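PDB 4R6H: Melibiose/raffinose/stachyose-binding protein MelE from Bacillus subtilis subsp. subtilis str. 168, which binds melibiose, raffinose and stachyose as the solute-binding component of the MelEDC-MsmX ABC transporter, which imports these sugars. Local coordinates for residues I181-W185 with N263-M269; Q224-F228 with L408-Y412; W114-P120 with G348-V352. All coordinates share one frame; numbering follows the deposited sequence.

Interaction 1 (I181-W185 with N263-M269)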
loop_
_atom_site.group_PDB
_atom_site.type_symbol
_atom_site.label_atom_id
_atom_site.label_comp_id
_atom_site.label_asym_id
_atom_site.label_seq_id
_atom_site.Cartn_x
_atom_site.Cartn_y
_atom_site.Cartn_z
ATOM N N ILE A 181 19.833 17.271 -10.557
ATOM C CA ILE A 181 18.826 16.673 -9.722
ATOM C C ILE A 181 18.002 15.693 -10.570
ATOM O O ILE A 181 17.497 16.055 -11.632
ATOM C CB ILE A 181 17.916 17.751 -9.094
ATOM C CG1 ILE A 181 18.663 18.603 -8.059
ATOM C CG2 ILE A 181 16.703 17.082 -8.425
ATOM C CD1 ILE A 181 17.906 19.833 -7.588
ATOM N N VAL A 182 17.850 14.471 -10.077
ATOM C CA VAL A 182 16.942 13.497 -10.742
ATOM C C VAL A 182 15.501 13.923 -10.500
ATOM O O VAL A 182 15.067 13.992 -9.329
ATOM C CB VAL A 182 17.142 12.089 -10.230
ATOM C CG1 VAL A 182 16.143 11.174 -10.896
ATOM C CG2 VAL A 182 18.573 11.601 -10.462
ATOM N N PRO A 183 14.719 14.174 -11.579
ATOM C CA PRO A 183 13.382 14.661 -11.290
ATOM C C PRO A 183 12.496 13.576 -10.645
ATOM O O PRO A 183 11.784 13.907 -9.662
ATOM C CB PRO A 183 12.851 15.123 -12.652
ATOM C CG PRO A 183 14.093 15.404 -13.439
ATOM C CD PRO A 183 15.098 14.438 -12.988
ATOM N N PHE A 184 12.546 12.332 -11.138
ATOM C CA PHE A 184 11.682 11.256 -10.615
ATOM C C PHE A 184 12.507 10.010 -10.578
ATOM O O PHE A 184 12.926 9.542 -11.598
ATOM C CB PHE A 184 10.508 11.136 -11.560
ATOM C CG PHE A 184 9.407 10.195 -11.142
ATOM C CD1 PHE A 184 9.146 9.892 -9.803
ATOM C CD2 PHE A 184 8.537 9.704 -12.109
ATOM C CE1 PHE A 184 8.075 9.083 -9.452
ATOM C CE2 PHE A 184 7.448 8.912 -11.759
ATOM C CZ PHE A 184 7.239 8.583 -10.435
ATOM N N TRP A 185 12.804 9.491 -9.405
ATOM C CA TRP A 185 13.799 8.434 -9.236
ATOM C C TRP A 185 13.188 7.085 -9.017
ATOM O O TRP A 185 12.253 6.942 -8.256
ATOM C CB TRP A 185 14.709 8.763 -8.045
ATOM C CG TRP A 185 15.920 7.900 -7.896
ATOM C CD1 TRP A 185 17.169 8.130 -8.403
ATOM C CD2 TRP A 185 16.019 6.728 -7.106
ATOM N NE1 TRP A 185 18.033 7.137 -8.012
ATOM C CE2 TRP A 185 17.362 6.259 -7.201
ATOM C CE3 TRP A 185 15.116 6.009 -6.326
ATOM C CZ2 TRP A 185 17.790 5.092 -6.546
ATOM C CZ3 TRP A 185 15.549 4.867 -5.682
ATOM C CH2 TRP A 185 16.875 4.438 -5.768
ATOM N N ASN A 263 20.054 15.825 -1.517
ATOM C CA ASN A 263 19.375 16.740 -2.437
ATOM C C ASN A 263 19.578 16.382 -3.914
ATOM O O ASN A 263 19.579 17.263 -4.792
ATOM C CB ASN A 263 19.805 18.205 -2.180
ATOM C CG ASN A 263 19.260 18.745 -0.880
ATOM O OD1 ASN A 263 18.047 18.970 -0.728
ATOM N ND2 ASN A 263 20.133 18.965 0.070
ATOM N N LYS A 264 19.631 15.077 -4.195
ATOM C CA LYS A 264 19.832 14.580 -5.540
ATOM C C LYS A 264 18.558 14.100 -6.251
ATOM O O LYS A 264 18.608 13.760 -7.455
ATOM C CB LYS A 264 20.948 13.543 -5.554
ATOM C CG LYS A 264 22.311 14.204 -5.332
ATOM C CD LYS A 264 23.463 13.213 -5.248
ATOM C CE LYS A 264 24.789 13.928 -4.987
ATOM N NZ LYS A 264 25.749 13.040 -4.269
ATOM N N ILE A 265 17.432 14.128 -5.525
ATOM C CA ILE A 265 16.183 13.563 -6.051
ATOM C C ILE A 265 15.029 14.477 -5.735
ATOM O O ILE A 265 14.842 14.842 -4.569
ATOM C CB ILE A 265 15.892 12.173 -5.426
ATOM C CG1 ILE A 265 16.890 11.104 -5.912
ATOM C CG2 ILE A 265 14.483 11.697 -5.766
ATOM C CD1 ILE A 265 16.826 9.817 -5.119
ATOM N N ALA A 266 14.217 14.852 -6.717
ATOM C CA ALA A 266 13.029 15.675 -6.435
ATOM C C ALA A 266 11.815 14.867 -5.993
ATOM O O ALA A 266 11.248 15.140 -4.947
ATOM C CB ALA A 266 12.677 16.563 -7.618
ATOM N N PHE A 267 11.416 13.883 -6.789
ATOM C CA PHE A 267 10.254 13.026 -6.514
ATOM C C PHE A 267 10.639 11.555 -6.563
ATOM O O PHE A 267 11.513 11.139 -7.319
ATOM C CB PHE A 267 9.192 13.202 -7.567
ATOM C CG PHE A 267 8.511 14.532 -7.575
ATOM C CD1 PHE A 267 7.349 14.736 -6.832
ATOM C CD2 PHE A 267 8.954 15.559 -8.419
ATOM C CE1 PHE A 267 6.667 15.936 -6.915
ATOM C CE2 PHE A 267 8.287 16.776 -8.476
ATOM C CZ PHE A 267 7.143 16.966 -7.735
ATOM N N THR A 268 9.892 10.753 -5.811
ATOM C CA THR A 268 9.954 9.291 -5.938
ATOM C C THR A 268 8.631 8.732 -5.468
ATOM O O THR A 268 7.901 9.416 -4.775
ATOM C CB THR A 268 11.181 8.685 -5.211
ATOM O OG1 THR A 268 11.394 7.352 -5.661
ATOM C CG2 THR A 268 11.016 8.684 -3.694
ATOM N N MET A 269 8.288 7.509 -5.870
ATOM C CA MET A 269 7.062 6.894 -5.372
ATOM C C MET A 269 7.181 6.615 -3.906
ATOM O O MET A 269 8.263 6.341 -3.376
ATOM C CB MET A 269 6.769 5.588 -6.098
ATOM C CG MET A 269 6.601 5.635 -7.606
ATOM S SD MET A 269 5.231 6.483 -8.371
ATOM C CE MET A 269 3.805 5.668 -7.592
HETATM O O HOH W 1 9.714 5.940 -7.977
#

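Interaction 2 (Q224-F228 with L408-Y412)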
loop_
_atom_site.group_PDB
_atom_site.type_symbol
_atom_site.label_atom_id
_atom_site.label_comp_id
_atom_site.label_asym_id
_atom_site.label_seq_id
_atom_site.Cartn_x
_atom_site.Cartn_y
_atom_site.Cartn_z
ATOM N N GLN A 224 -10.315 -3.843 -22.034
ATOM C CA GLN A 224 -9.419 -3.690 -23.166
ATOM C C GLN A 224 -8.112 -3.043 -22.714
ATOM O O GLN A 224 -8.102 -1.879 -22.338
ATOM C CB GLN A 224 -10.086 -2.818 -24.219
ATOM C CG GLN A 224 -11.312 -3.447 -24.871
ATOM C CD GLN A 224 -11.016 -4.803 -25.439
ATOM O OE1 GLN A 224 -11.391 -5.820 -24.854
ATOM N NE2 GLN A 224 -10.304 -4.838 -26.563
ATOM N N TRP A 225 -7.020 -3.796 -22.801
ATOM C CA TRP A 225 -5.714 -3.348 -22.327
ATOM C C TRP A 225 -5.144 -2.203 -23.151
ATOM O O TRP A 225 -4.186 -1.550 -22.746
ATOM C CB TRP A 225 -4.751 -4.535 -22.160
ATOM C CG TRP A 225 -5.123 -5.276 -20.906
ATOM C CD1 TRP A 225 -6.069 -6.252 -20.768
ATOM C CD2 TRP A 225 -4.615 -5.015 -19.590
ATOM N NE1 TRP A 225 -6.160 -6.631 -19.436
ATOM C CE2 TRP A 225 -5.273 -5.891 -18.703
ATOM C CE3 TRP A 225 -3.643 -4.147 -19.086
ATOM C CZ2 TRP A 225 -5.003 -5.903 -17.326
ATOM C CZ3 TRP A 225 -3.366 -4.155 -17.728
ATOM C CH2 TRP A 225 -4.062 -5.024 -16.862
ATOM N N SER A 226 -5.736 -1.934 -24.317
ATOM C CA SER A 226 -5.395 -0.727 -25.040
ATOM C C SER A 226 -5.594 0.545 -24.195
ATOM O O SER A 226 -4.901 1.559 -24.412
ATOM C CB SER A 226 -6.210 -0.635 -26.350
ATOM O OG SER A 226 -7.588 -0.513 -26.073
ATOM N N LYS A 227 -6.480 0.490 -23.189
ATOM C CA LYS A 227 -6.724 1.625 -22.313
ATOM C C LYS A 227 -5.604 1.828 -21.270
ATOM O O LYS A 227 -5.525 2.869 -20.634
ATOM C CB LYS A 227 -8.079 1.444 -21.603
ATOM C CG LYS A 227 -9.245 1.490 -22.582
ATOM C CD LYS A 227 -10.600 1.296 -21.933
ATOM C CE LYS A 227 -11.696 1.802 -22.872
ATOM N NZ LYS A 227 -12.729 0.757 -23.083
ATOM N N PHE A 228 -4.756 0.832 -21.114
ATOM C CA PHE A 228 -3.667 0.863 -20.153
ATOM C C PHE A 228 -2.408 1.455 -20.802
ATOM O O PHE A 228 -1.467 1.826 -20.094
ATOM C CB PHE A 228 -3.360 -0.554 -19.667
ATOM C CG PHE A 228 -2.705 -0.630 -18.300
ATOM C CD1 PHE A 228 -3.492 -0.572 -17.182
ATOM C CD2 PHE A 228 -1.324 -0.816 -18.154
ATOM C CE1 PHE A 228 -2.937 -0.684 -15.923
ATOM C CE2 PHE A 228 -0.765 -0.909 -16.883
ATOM C CZ PHE A 228 -1.573 -0.845 -15.784
ATOM N N LEU A 408 0.189 -7.684 -21.241
ATOM C CA LEU A 408 -0.618 -7.606 -20.066
ATOM C C LEU A 408 -1.958 -8.321 -20.240
ATOM O O LEU A 408 -2.426 -8.952 -19.322
ATOM C CB LEU A 408 -0.816 -6.154 -19.596
ATOM C CG LEU A 408 0.489 -5.535 -19.071
ATOM C CD1 LEU A 408 0.307 -4.008 -19.046
ATOM C CD2 LEU A 408 0.902 -6.025 -17.700
ATOM N N GLY A 409 -2.594 -8.114 -21.403
ATOM C CA GLY A 409 -3.890 -8.715 -21.691
ATOM C C GLY A 409 -3.799 -10.229 -21.677
ATOM O O GLY A 409 -4.678 -10.905 -21.175
ATOM N N ARG A 410 -2.721 -10.740 -22.246
ATOM C CA ARG A 410 -2.524 -12.196 -22.280
ATOM C C ARG A 410 -2.361 -12.753 -20.865
ATOM O O ARG A 410 -2.982 -13.749 -20.509
ATOM C CB ARG A 410 -1.295 -12.560 -23.126
ATOM C CG ARG A 410 -1.457 -12.354 -24.623
ATOM C CD ARG A 410 -0.328 -13.007 -25.422
ATOM N NE ARG A 410 0.988 -12.374 -25.248
ATOM C CZ ARG A 410 1.442 -11.312 -25.936
ATOM N NH1 ARG A 410 0.704 -10.698 -26.854
ATOM N NH2 ARG A 410 2.653 -10.841 -25.694
ATOM N N GLU A 411 -1.534 -12.111 -20.041
ATOM C CA GLU A 411 -1.360 -12.555 -18.660
ATOM C C GLU A 411 -2.628 -12.423 -17.808
ATOM O O GLU A 411 -2.924 -13.265 -16.960
ATOM C CB GLU A 411 -0.266 -11.701 -18.015
ATOM C CG GLU A 411 1.120 -11.912 -18.578
ATOM C CD GLU A 411 1.786 -13.161 -18.022
ATOM O OE1 GLU A 411 1.160 -13.883 -17.209
ATOM O OE2 GLU A 411 2.942 -13.415 -18.392
ATOM N N TYR A 412 -3.371 -11.333 -17.999
ATOM C CA TYR A 412 -4.643 -11.140 -17.344
ATOM C C TYR A 412 -5.587 -12.296 -17.648
ATOM O O TYR A 412 -6.160 -12.881 -16.732
ATOM C CB TYR A 412 -5.186 -9.800 -17.814
ATOM C CG TYR A 412 -6.587 -9.394 -17.492
ATOM C CD1 TYR A 412 -6.942 -8.824 -16.259
ATOM C CD2 TYR A 412 -7.576 -9.493 -18.477
ATOM C CE1 TYR A 412 -8.227 -8.392 -16.022
ATOM C CE2 TYR A 412 -8.866 -9.059 -18.251
ATOM C CZ TYR A 412 -9.197 -8.509 -17.030
ATOM O OH TYR A 412 -10.487 -8.079 -16.822
#

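Interaction 3 (W114-P120 with G348-V352)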
loop_
_atom_site.group_PDB
_atom_site.type_symbol
_atom_site.label_atom_id
_atom_site.label_comp_id
_atom_site.label_asym_id
_atom_site.label_seq_id
_atom_site.Cartn_x
_atom_site.Cartn_y
_atom_site.Cartn_z
ATOM N N TRP A 114 -15.265 -0.978 18.972
ATOM C CA TRP A 114 -14.325 -0.118 18.225
ATOM C C TRP A 114 -14.859 0.379 16.886
ATOM O O TRP A 114 -14.411 1.399 16.372
ATOM C CB TRP A 114 -12.963 -0.830 18.005
ATOM C CG TRP A 114 -13.034 -2.037 17.075
ATOM C CD1 TRP A 114 -13.161 -3.340 17.442
ATOM C CD2 TRP A 114 -13.039 -2.020 15.653
ATOM N NE1 TRP A 114 -13.221 -4.132 16.347
ATOM C CE2 TRP A 114 -13.144 -3.364 15.220
ATOM C CE3 TRP A 114 -12.948 -1.007 14.672
ATOM C CZ2 TRP A 114 -13.151 -3.713 13.877
ATOM C CZ3 TRP A 114 -12.920 -1.358 13.350
ATOM C CH2 TRP A 114 -13.042 -2.705 12.945
ATOM N N THR A 115 -15.850 -0.325 16.320
ATOM C CA THR A 115 -16.316 -0.007 14.990
ATOM C C THR A 115 -16.906 1.403 14.890
ATOM O O THR A 115 -16.871 1.970 13.829
ATOM C CB THR A 115 -17.322 -1.062 14.464
ATOM O OG1 THR A 115 -18.503 -1.062 15.284
ATOM C CG2 THR A 115 -16.687 -2.450 14.460
ATOM N N GLN A 116 -17.370 1.953 16.016
ATOM C CA GLN A 116 -17.882 3.317 15.977
ATOM C C GLN A 116 -16.809 4.311 15.554
ATOM O O GLN A 116 -17.141 5.379 15.057
ATOM C CB GLN A 116 -18.493 3.744 17.312
ATOM C CG GLN A 116 -17.539 3.885 18.466
ATOM C CD GLN A 116 -18.213 4.469 19.707
ATOM O OE1 GLN A 116 -19.209 5.179 19.607
ATOM N NE2 GLN A 116 -17.667 4.167 20.878
ATOM N N ASP A 117 -15.537 3.960 15.732
ATOM C CA ASP A 117 -14.461 4.859 15.367
ATOM C C ASP A 117 -13.666 4.462 14.125
ATOM O O ASP A 117 -12.590 5.029 13.867
ATOM C CB ASP A 117 -13.521 5.032 16.552
ATOM C CG ASP A 117 -14.169 5.780 17.705
ATOM O OD1 ASP A 117 -14.910 6.760 17.460
ATOM O OD2 ASP A 117 -13.928 5.375 18.852
ATOM N N LEU A 118 -14.200 3.533 13.333
ATOM C CA LEU A 118 -13.556 3.176 12.081
ATOM C C LEU A 118 -13.374 4.410 11.180
ATOM O O LEU A 118 -14.346 5.181 10.978
ATOM C CB LEU A 118 -14.355 2.134 11.326
ATOM C CG LEU A 118 -13.830 1.707 9.943
ATOM C CD1 LEU A 118 -12.431 1.075 10.022
ATOM C CD2 LEU A 118 -14.765 0.774 9.191
ATOM N N ASP A 119 -12.168 4.650 10.661
ATOM C CA ASP A 119 -11.952 5.769 9.737
ATOM C C ASP A 119 -12.905 5.630 8.558
ATOM O O ASP A 119 -12.894 4.617 7.889
ATOM C CB ASP A 119 -10.472 5.822 9.293
ATOM C CG ASP A 119 -10.122 7.080 8.470
ATOM O OD1 ASP A 119 -10.951 7.520 7.654
ATOM O OD2 ASP A 119 -8.999 7.595 8.659
ATOM N N PRO A 120 -13.755 6.646 8.307
ATOM C CA PRO A 120 -14.667 6.466 7.164
ATOM C C PRO A 120 -14.005 6.265 5.784
ATOM O O PRO A 120 -14.650 5.774 4.895
ATOM C CB PRO A 120 -15.519 7.757 7.158
ATOM C CG PRO A 120 -14.823 8.718 8.049
ATOM C CD PRO A 120 -13.856 7.978 8.930
ATOM N N GLY A 348 -6.182 2.943 12.118
ATOM C CA GLY A 348 -7.461 2.798 11.450
ATOM C C GLY A 348 -8.638 3.436 12.167
ATOM O O GLY A 348 -9.721 3.422 11.597
ATOM N N LEU A 349 -8.416 4.045 13.343
ATOM C CA LEU A 349 -9.474 4.597 14.196
ATOM C C LEU A 349 -9.359 6.091 14.286
ATOM O O LEU A 349 -8.253 6.626 14.376
ATOM C CB LEU A 349 -9.412 4.009 15.589
ATOM C CG LEU A 349 -9.425 2.486 15.687
ATOM C CD1 LEU A 349 -9.141 2.056 17.109
ATOM C CD2 LEU A 349 -10.727 1.913 15.155
ATOM N N THR A 350 -10.506 6.765 14.300
ATOM C CA THR A 350 -10.530 8.229 14.290
ATOM C C THR A 350 -10.167 8.813 15.651
ATOM O O THR A 350 -9.799 9.998 15.728
ATOM C CB THR A 350 -11.927 8.723 13.900
ATOM O OG1 THR A 350 -12.882 8.198 14.831
ATOM C CG2 THR A 350 -12.258 8.308 12.512
ATOM N N ASN A 351 -10.257 8.033 16.722
ATOM C CA ASN A 351 -10.004 8.532 18.079
ATOM C C ASN A 351 -8.539 8.358 18.467
ATOM O O ASN A 351 -8.203 8.474 19.634
ATOM C CB ASN A 351 -10.899 7.827 19.121
ATOM C CG ASN A 351 -10.684 6.310 19.184
ATOM O OD1 ASN A 351 -10.468 5.680 18.155
ATOM N ND2 ASN A 351 -10.796 5.718 20.366
ATOM N N VAL A 352 -7.699 8.024 17.485
ATOM C CA VAL A 352 -6.289 7.744 17.728
ATOM C C VAL A 352 -5.465 8.580 16.792
ATOM O O VAL A 352 -5.608 8.510 15.567
ATOM C CB VAL A 352 -5.947 6.278 17.432
ATOM C CG1 VAL A 352 -4.465 6.023 17.682
ATOM C CG2 VAL A 352 -6.827 5.369 18.263
#

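Interaction 1 (I181-W185 with N263-M269)
Ala266 N donates to Val182 O at 2.9 Å, the straightest of four backbone hydrogen bonds (171° at the hydrogen) that join two parallel strands, 182-185 and 265-269, in the mixed sheet of this solute-binding-protein lobe. Val182 N to Lys264 O, Phe267 N to Pro183 O and Trp185 N to Phe267 O complete the ladder. The residues stay in step, but the alternation of bonds breaks where both chains turn a corner, around Pro183 and Ala266, so consecutive amides, those of Ala266 and Phe267, bond to consecutive carbonyls. The hydroxyl of Thr268 adds a side-chain bond, OG1 donating to Trp185 O at 2.8 Å, and the same carbonyl accepts from a water that in turn takes the Met269 N-H at 3.0 Å.

On the face carrying Ile265 and Trp185, Ile265 CD1 sits over the indole, 3.7 Å from the centroid of the Trp185 five-membered ring and 18° off its normal, a CH-pi contact. Leu256 and Leu259 of helix 256-261 touch both side chains. An alanine in place of Trp185 would probably leave Ile265 CD1 without its aromatic seat and open a gap beneath that helix. On the other face, Phe184 CG is anti to the backbone N (chi1 -174°), which carries the ring alongside the neighbouring strand; its edge meets Met269 in a Met-aromatic contact, CZ of Phe184 lying 3.6 Å from SD of Met269.

Interaction 2 (Q224-F228 with L408-Y412)
Trp225 lies with one indole face against helix 401-420: the turn before helix 229-240 docks on this C-terminal helix of the bacterial solute-binding protein through an edge-to-face aromatic pair and CH-pi contacts. The tight part is the indole. Gly409 CA comes 3.4 Å from Trp225 CD1 and stands over the five-membered ring, 26° off its normal, while Leu408 CB lies 3.9 Å from the centroid of the Trp225 six-membered ring. Both are CH-pi contacts on the same face, from adjacent helix residues. The absence of a side chain at Gly409 matters here, because a beta carbon would sit about 3.4 Å from Trp225 CD1, a tight fit.

One turn further along the helix, Tyr412 receives the edge of the indole on its ring face, with the planes at 66° and the Trp225 five-membered ring 4.8 Å from the Tyr412 ring, centroid to centroid. The Tyr412 ring is carried there by chi1 of 170°, CG lying anti to the backbone N, and its hydroxyl is anchored to Leu218 O.

The remainder is looser. Phe228 meets the helix through a single methyl, Leu408 CD1, and its ring also has Trp225 CZ3 over one face and touches Ala202 and Leu206 of helix 192-206. Ser226 and Lys227, on the exposed side of the turn, do not touch the helix segment, nor does Glu411 touch the turn; Glu411 forms a salt bridge with Arg414. No hydrogen bond links the two segments. Trp225 NE1 stands 3.3 Å from Tyr412 CD2, above the tyrosine ring and toward its rim.

Interaction 3 (W114-P120 with G348-V352)
Leu349 meets Trp114 because its chi1 of -54° places CG anti to the carbonyl carbon, and the CD2 branch then reaches to within 3.7 Å of Trp114 CE3. The indole is presented by the less common rotamer in which CG of Trp114 stands between the backbone N and the carbonyl carbon (chi1 67°), and the two side chains cross at about a right angle. Thr350 packs its CG2 methyl against Asp119 CA and the CD atom of Pro120.

Between two loop segments of the solute-binding-protein fold, one of them running into a type I turn, the backbones are joined by an isolated beta bridge, Leu118 with Leu349, made by two hydrogen bonds flanking these residues. It is plain structural packing between loops. Thr350 N donates to Asp117 O at 2.7 Å, in the carbonyl plane and with 158° at the hydrogen. Asp119 N donates to Gly348 O at 2.9 Å and is similarly straight. Asp117 O is also approached by Leu349 CA at 3.2 Å, a CA-H...O contact, so this carbonyl meets a hydrogen-bond donor and a weaker C-H group from successive residues of the type I turn 349-352. Beside it the Asp117 carboxylate crosses the Asn351 amide, OD2 of Asp117 lying 3.4 Å from CG of Asn351; the angle is too poor for a hydrogen bond to ND2, so this is contact without a bond.

The bridge therefore ties the loop before helix 123-126 to the loop following helix 333-343. Asp119 is held by Asn121 N and by Gln140, while Trp114 packs on Ile327 and Ala331 of helix 320-331 and edge-to-face on Tyr136 of strand 136-137, which Leu349 also touches.

The three contacts tie together segments distant in sequence and are separate in space. Interactions 1 and 2 lie about 30 Å apart between centres, with nearest atoms about 12 Å apart. Interaction 3 stands further off, its centre about 35 Å from that of interaction 1 and about 38 Å from that of interaction 2, and it is on the opposite side of the chain's centre from interaction 2. Along the chain, 181-185 and 263-269 both fall between the two segments of interaction 3, whereas interaction 2 crosses each of the others. The structure is an open conformation, and nothing in the geometry ties these contacts to the sugar site, so none is assigned to it.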